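Local coordinates for fucolectin-related protein (Streptococcus pneumoniae, PDB 2WMF) that hydrolyses host carbohydrate antigens, probably of the blood-group type, with its family 98 glycoside hydrolase catalytic module, at residues 35-40 and 71-76; 162-167 and 193-198. All blocks are in the same frame, centred on the assembly; numbering follows the deposited sequence.

In the fold
Both contacts lie in the parallel eight-stranded (beta/alpha) barrel of the catalytic module. From the N terminus, the chain first reaches strand 39-45, passes through helix 59-64 and returns along strand 74-79; interaction 1 closes this first loop by pairing the starts of the two strands. Two more strands, 115-121 and 143-149, follow with their helices. Interaction 2 then closes a second loop, in which helix 159-172, strand 176-180 and helix 184-192 lead to helix 194-203, packed beside helix 159-172 on the outside of the barrel. The loops lie in series, neither nesting nor crossing. Their centres are 26 Å apart; one ties two strands of the barrel wall, the other two helices outside it.

Interaction 1 (35-40 and 71-76)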
loop_
_atom_site.group_PDB
_atom_site.type_symbol
_atom_site.label_atom_id
_atom_site.label_comp_id
_atom_site.label_asym_id
_atom_site.label_seq_id
_atom_site.Cartn_x
_atom_site.Cartn_y
_atom_site.Cartn_z
ATOM N N ASN A 35 -7.552 1.667 -12.664
ATOM C CA ASN A 35 -6.934 0.348 -12.603
ATOM C C ASN A 35 -5.917 0.062 -13.711
ATOM O O ASN A 35 -4.943 -0.669 -13.476
ATOM C CB ASN A 35 -7.950 -0.777 -12.474
ATOM C CG ASN A 35 -8.818 -0.941 -13.730
ATOM O OD1 ASN A 35 -9.138 0.039 -14.407
ATOM N ND2 ASN A 35 -9.268 -2.151 -13.963
ATOM N N GLU A 36 -6.149 0.607 -14.916
ATOM C CA GLU A 36 -5.210 0.465 -16.030
ATOM C C GLU A 36 -4.056 1.466 -16.019
ATOM O O GLU A 36 -3.130 1.357 -16.809
ATOM C CB GLU A 36 -5.971 0.534 -17.361
ATOM C CG GLU A 36 -7.024 -0.581 -17.416
ATOM C CD GLU A 36 -7.907 -0.586 -18.666
ATOM O OE1 GLU A 36 -7.501 0.025 -19.653
ATOM O OE2 GLU A 36 -9.018 -1.238 -18.616
ATOM N N SER A 37 -4.097 2.422 -15.084
ATOM C CA SER A 37 -3.117 3.501 -14.992
ATOM C C SER A 37 -2.959 3.918 -13.511
ATOM O O SER A 37 -3.439 4.966 -13.090
ATOM C CB SER A 37 -3.613 4.689 -15.801
ATOM O OG SER A 37 -2.708 5.754 -15.849
ATOM N N PRO A 38 -2.334 3.048 -12.710
ATOM C CA PRO A 38 -2.142 3.353 -11.296
ATOM C C PRO A 38 -1.096 4.445 -11.104
ATOM O O PRO A 38 -0.430 4.885 -12.068
ATOM C CB PRO A 38 -1.661 2.017 -10.733
ATOM C CG PRO A 38 -0.929 1.363 -11.875
ATOM C CD PRO A 38 -1.761 1.746 -13.083
ATOM N N LEU A 39 -0.972 4.919 -9.862
ATOM C CA LEU A 39 -0.071 6.009 -9.533
ATOM C C LEU A 39 0.862 5.653 -8.369
ATOM O O LEU A 39 0.419 5.168 -7.313
ATOM C CB LEU A 39 -0.861 7.310 -9.179
ATOM C CG LEU A 39 -0.013 8.527 -8.794
ATOM C CD1 LEU A 39 0.792 8.972 -10.035
ATOM C CD2 LEU A 39 -0.855 9.706 -8.256
ATOM N N LEU A 40 2.161 5.811 -8.621
ATOM C CA LEU A 40 3.195 5.621 -7.584
ATOM C C LEU A 40 3.727 6.982 -7.176
ATOM O O LEU A 40 4.261 7.714 -8.009
ATOM C CB LEU A 40 4.317 4.727 -8.126
ATOM C CG LEU A 40 5.558 4.537 -7.227
ATOM C CD1 LEU A 40 5.156 3.648 -6.033
ATOM C CD2 LEU A 40 6.775 3.922 -7.958
ATOM N N LYS A 71 7.729 5.720 -15.050
ATOM C CA LYS A 71 7.493 7.154 -15.131
ATOM C C LYS A 71 6.091 7.613 -15.600
ATOM O O LYS A 71 5.560 8.570 -15.066
ATOM C CB LYS A 71 8.605 7.843 -15.946
ATOM C CG LYS A 71 9.945 8.070 -15.222
ATOM C CD LYS A 71 10.882 8.925 -16.083
ATOM C CE LYS A 71 12.086 9.469 -15.329
ATOM N NZ LYS A 71 13.129 8.444 -15.058
ATOM N N PRO A 72 5.497 6.959 -16.617
ATOM C CA PRO A 72 4.152 7.385 -17.002
ATOM C C PRO A 72 3.075 7.240 -15.928
ATOM O O PRO A 72 1.979 7.770 -16.098
ATOM C CB PRO A 72 3.814 6.482 -18.222
ATOM C CG PRO A 72 5.157 5.964 -18.722
ATOM C CD PRO A 72 6.033 5.898 -17.496
ATOM N N TYR A 73 3.412 6.499 -14.853
ATOM C CA TYR A 73 2.515 6.135 -13.768
ATOM C C TYR A 73 3.042 6.619 -12.415
ATOM O O TYR A 73 2.703 6.051 -11.395
ATOM C CB TYR A 73 2.354 4.607 -13.756
ATOM C CG TYR A 73 1.923 4.057 -15.090
ATOM C CD1 TYR A 73 0.619 4.201 -15.526
ATOM C CD2 TYR A 73 2.840 3.435 -15.910
ATOM C CE1 TYR A 73 0.228 3.716 -16.761
ATOM C CE2 TYR A 73 2.468 2.968 -17.172
ATOM C CZ TYR A 73 1.160 3.092 -17.571
ATOM O OH TYR A 73 0.759 2.608 -18.846
ATOM N N ALA A 74 3.845 7.661 -12.451
ATOM C CA ALA A 74 4.567 8.144 -11.249
ATOM C C ALA A 74 4.525 9.658 -11.068
ATOM O O ALA A 74 4.366 10.406 -12.029
ATOM C CB ALA A 74 6.032 7.652 -11.254
ATOM N N ALA A 75 4.763 10.097 -9.841
ATOM C CA ALA A 75 4.920 11.479 -9.503
ATOM C C ALA A 75 5.717 11.588 -8.215
ATOM O O ALA A 75 5.837 10.615 -7.458
ATOM C CB ALA A 75 3.578 12.174 -9.344
ATOM N N ILE A 76 6.213 12.779 -7.979
ATOM C CA ILE A 76 6.990 13.109 -6.803
ATOM C C ILE A 76 6.165 13.944 -5.818
ATOM O O ILE A 76 5.553 14.974 -6.173
ATOM C CB ILE A 76 8.284 13.878 -7.169
ATOM C CG1 ILE A 76 9.129 13.062 -8.164
ATOM C CG2 ILE A 76 9.075 14.227 -5.905
ATOM C CD1 ILE A 76 9.539 11.660 -7.673
#
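Tyr73 lays its side chain along the loop that leads into strand 39-45. Its CB starts close to Pro38 O, at 3.3 Å, and that carbonyl oxygen lies near the ring plane, at the edge that CG and CD1 present. With CG anti to the carbonyl carbon (chi1 -54°), the ring then runs back along the loop: CD1 comes 4.2 Å from Pro38 CD, and CE1 reaches Ser37 OG at 3.7 Å, again at the ring edge. Ser37 OG is hydrogen-bonded to Thr32 O, so the small polar side chain has its own partner while it borders the aromatic edge. Pro72 CB sits over one ring face, offset toward its rim. A large flat residue suits this place, where it can span Ser37 and Pro38 at once.

Beyond the tyrosine the backbones join as neighbouring parallel strands of the (beta/alpha) barrel, connected through helix 59-64. Leu40 bridges Ala74: Leu40 N donates to Tyr73 O (2.8 Å, 162°), and Ala75 N donates to Leu40 O at 3.0 Å. Leu40 and Ala74 share the sheet face under the outer helices, where leucine meets Ile313 and Phe317 and the small alanine fits against Trp63. Leu39, on the other face, brings CD1 to Ala75 CB at 4.3 Å, and both touch Phe116 of strand 115-121, the neighbour of strand 74-79.

Interaction 2 (162-167 and 193-198); sequences HSAKYL and DPTFFE
Phe196 carries most of the contact, directing one rim of its ring at the helix of Ser163 and Ala164. The aromatic contacts come first. Ala164 N lies in the ring plane at the edge, 3.7 Å from Phe196 CD1, and the methyl of Ala164 stands 4.0 Å from the same carbon. Ser163 CB and Leu167 CD2 approach Phe196 CE1 obliquely, at 3.8 Å and, more loosely, 4.4 Å. Placing CG anti to the backbone N (chi1 -163°) swings the ring across to the other helix; the ring also meets Trp179 of strand 176-180 edge-to-face. Phenylalanine is long enough to bridge the two helices and wholly apolar, which suits this buried position.

These helices, 159-172 and 194-203, belong to the outer layer of the (beta/alpha) barrel and flank strand 176-180, from which Phe177 touches Ser163 and Leu167. Their segments run at 28° to one another with axes 8.6 Å apart.

Purely aliphatic contact is made by Ala164 CB against Thr195 CG2, 3.7 Å away. Alanine is short enough to let the backbones approach closely here, and threonine, at the exposed border, offers its methyl to the other helix.

The main polar bonds stay within each helix. Ser163 OG bonds to Leu159 O one turn back, while its CB meets the ring. Asp193 is the N-cap of helix 194-203: its OD2, through the anti lone pair, accepts from Phe196 N at 2.9 Å (159°), a job well matched to a short carboxylate, and so anchors the backbone that bears the aromatic ring.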
loop_
_atom_site.group_PDB
_atom_site.type_symbol
_atom_site.label_atom_id
_atom_site.label_comp_id
_atom_site.label_asym_id
_atom_site.label_seq_id
_atom_site.Cartn_x
_atom_site.Cartn_y
_atom_site.Cartn_z
ATOM N N HIS A 162 -11.970 22.383 5.145
ATOM C CA HIS A 162 -10.824 22.952 4.434
ATOM C C HIS A 162 -10.457 22.021 3.268
ATOM O O HIS A 162 -10.082 22.472 2.206
ATOM C CB HIS A 162 -9.626 23.188 5.330
ATOM C CG HIS A 162 -9.794 24.327 6.279
ATOM N ND1 HIS A 162 -8.801 24.722 7.153
ATOM C CD2 HIS A 162 -10.842 25.151 6.486
ATOM C CE1 HIS A 162 -9.246 25.748 7.876
ATOM N NE2 HIS A 162 -10.476 26.039 7.476
ATOM N N SER A 163 -10.488 20.719 3.519
ATOM C CA SER A 163 -10.198 19.725 2.483
ATOM C C SER A 163 -11.181 19.845 1.317
ATOM O O SER A 163 -10.787 19.793 0.134
ATOM C CB SER A 163 -10.182 18.291 3.088
ATOM O OG SER A 163 -9.094 18.109 3.998
ATOM N N ALA A 164 -12.446 20.057 1.651
ATOM C CA ALA A 164 -13.514 20.245 0.650
ATOM C C ALA A 164 -13.213 21.453 -0.249
ATOM O O ALA A 164 -13.396 21.388 -1.473
ATOM C CB ALA A 164 -14.884 20.384 1.350
ATOM N N LYS A 165 -12.720 22.534 0.348
ATOM C CA LYS A 165 -12.424 23.734 -0.451
ATOM C C LYS A 165 -11.247 23.462 -1.376
ATOM O O LYS A 165 -11.267 23.844 -2.555
ATOM C CB LYS A 165 -12.127 24.931 0.435
ATOM C CG LYS A 165 -11.897 26.203 -0.359
ATOM C CD LYS A 165 -13.184 26.796 -1.009
ATOM C CE LYS A 165 -12.844 27.552 -2.262
ATOM N NZ LYS A 165 -12.509 26.519 -3.302
ATOM N N TYR A 166 -10.210 22.810 -0.871
ATOM C CA TYR A 166 -9.079 22.497 -1.748
ATOM C C TYR A 166 -9.469 21.515 -2.860
ATOM O O TYR A 166 -9.019 21.665 -4.022
ATOM C CB TYR A 166 -7.910 21.926 -0.968
ATOM C CG TYR A 166 -7.192 22.888 -0.025
ATOM C CD1 TYR A 166 -6.671 24.127 -0.472
ATOM C CD2 TYR A 166 -7.000 22.532 1.294
ATOM C CE1 TYR A 166 -5.994 24.964 0.411
ATOM C CE2 TYR A 166 -6.317 23.323 2.153
ATOM C CZ TYR A 166 -5.823 24.552 1.737
ATOM O OH TYR A 166 -5.143 25.324 2.657
ATOM N N LEU A 167 -10.319 20.545 -2.528
ATOM C CA LEU A 167 -10.822 19.600 -3.534
ATOM C C LEU A 167 -11.533 20.368 -4.687
ATOM O O LEU A 167 -11.375 20.028 -5.858
ATOM C CB LEU A 167 -11.740 18.578 -2.854
ATOM C CG LEU A 167 -12.508 17.590 -3.755
ATOM C CD1 LEU A 167 -11.566 16.758 -4.653
ATOM C CD2 LEU A 167 -13.421 16.698 -2.853
ATOM N N ASP A 193 -19.129 14.768 7.970
ATOM C CA ASP A 193 -19.089 16.227 7.766
ATOM C C ASP A 193 -19.922 16.613 6.546
ATOM O O ASP A 193 -19.683 16.100 5.457
ATOM C CB ASP A 193 -17.665 16.757 7.592
ATOM C CG ASP A 193 -17.641 18.264 7.433
ATOM O OD1 ASP A 193 -17.691 18.961 8.474
ATOM O OD2 ASP A 193 -17.585 18.744 6.295
ATOM N N PRO A 194 -20.922 17.515 6.711
ATOM C CA PRO A 194 -21.765 17.787 5.559
ATOM C C PRO A 194 -21.041 18.459 4.403
ATOM O O PRO A 194 -21.341 18.166 3.259
ATOM C CB PRO A 194 -22.839 18.716 6.110
ATOM C CG PRO A 194 -22.384 19.172 7.368
ATOM C CD PRO A 194 -21.399 18.188 7.908
ATOM N N THR A 195 -20.060 19.292 4.709
ATOM C CA THR A 195 -19.295 19.990 3.668
ATOM C C THR A 195 -18.476 19.003 2.834
ATOM O O THR A 195 -18.471 19.044 1.607
ATOM C CB THR A 195 -18.417 21.108 4.257
ATOM O OG1 THR A 195 -19.212 21.962 5.114
ATOM C CG2 THR A 195 -17.729 21.998 3.130
ATOM N N PHE A 196 -17.756 18.115 3.506
ATOM C CA PHE A 196 -16.919 17.149 2.814
ATOM C C PHE A 196 -17.739 16.080 2.088
ATOM O O PHE A 196 -17.376 15.665 0.977
ATOM C CB PHE A 196 -15.856 16.527 3.726
ATOM C CG PHE A 196 -14.778 15.863 2.945
ATOM C CD1 PHE A 196 -13.839 16.634 2.271
ATOM C CD2 PHE A 196 -14.719 14.479 2.795
ATOM C CE1 PHE A 196 -12.865 16.058 1.491
ATOM C CE2 PHE A 196 -13.752 13.902 1.987
ATOM C CZ PHE A 196 -12.809 14.677 1.365
ATOM N N PHE A 197 -18.833 15.624 2.697
ATOM C CA PHE A 197 -19.730 14.664 2.037
ATOM C C PHE A 197 -20.290 15.238 0.723
ATOM O O PHE A 197 -20.254 14.571 -0.340
ATOM C CB PHE A 197 -20.811 14.190 2.998
ATOM C CG PHE A 197 -21.779 13.205 2.406
ATOM C CD1 PHE A 197 -21.355 11.954 1.963
ATOM C CD2 PHE A 197 -23.139 13.491 2.348
ATOM C CE1 PHE A 197 -22.253 11.050 1.441
ATOM C CE2 PHE A 197 -24.039 12.576 1.839
ATOM C CZ PHE A 197 -23.600 11.356 1.396
ATOM N N GLU A 198 -20.773 16.477 0.775
ATOM C CA GLU A 198 -21.256 17.168 -0.413
ATOM C C GLU A 198 -20.140 17.320 -1.467
ATOM O O GLU A 198 -20.354 17.058 -2.676
ATOM C CB GLU A 198 -21.851 18.530 -0.055
ATOM C CG GLU A 198 -22.090 19.441 -1.221
ATOM C CD GLU A 198 -23.301 19.094 -2.044
ATOM O OE1 GLU A 198 -23.496 19.768 -3.097
ATOM O OE2 GLU A 198 -24.085 18.203 -1.656
#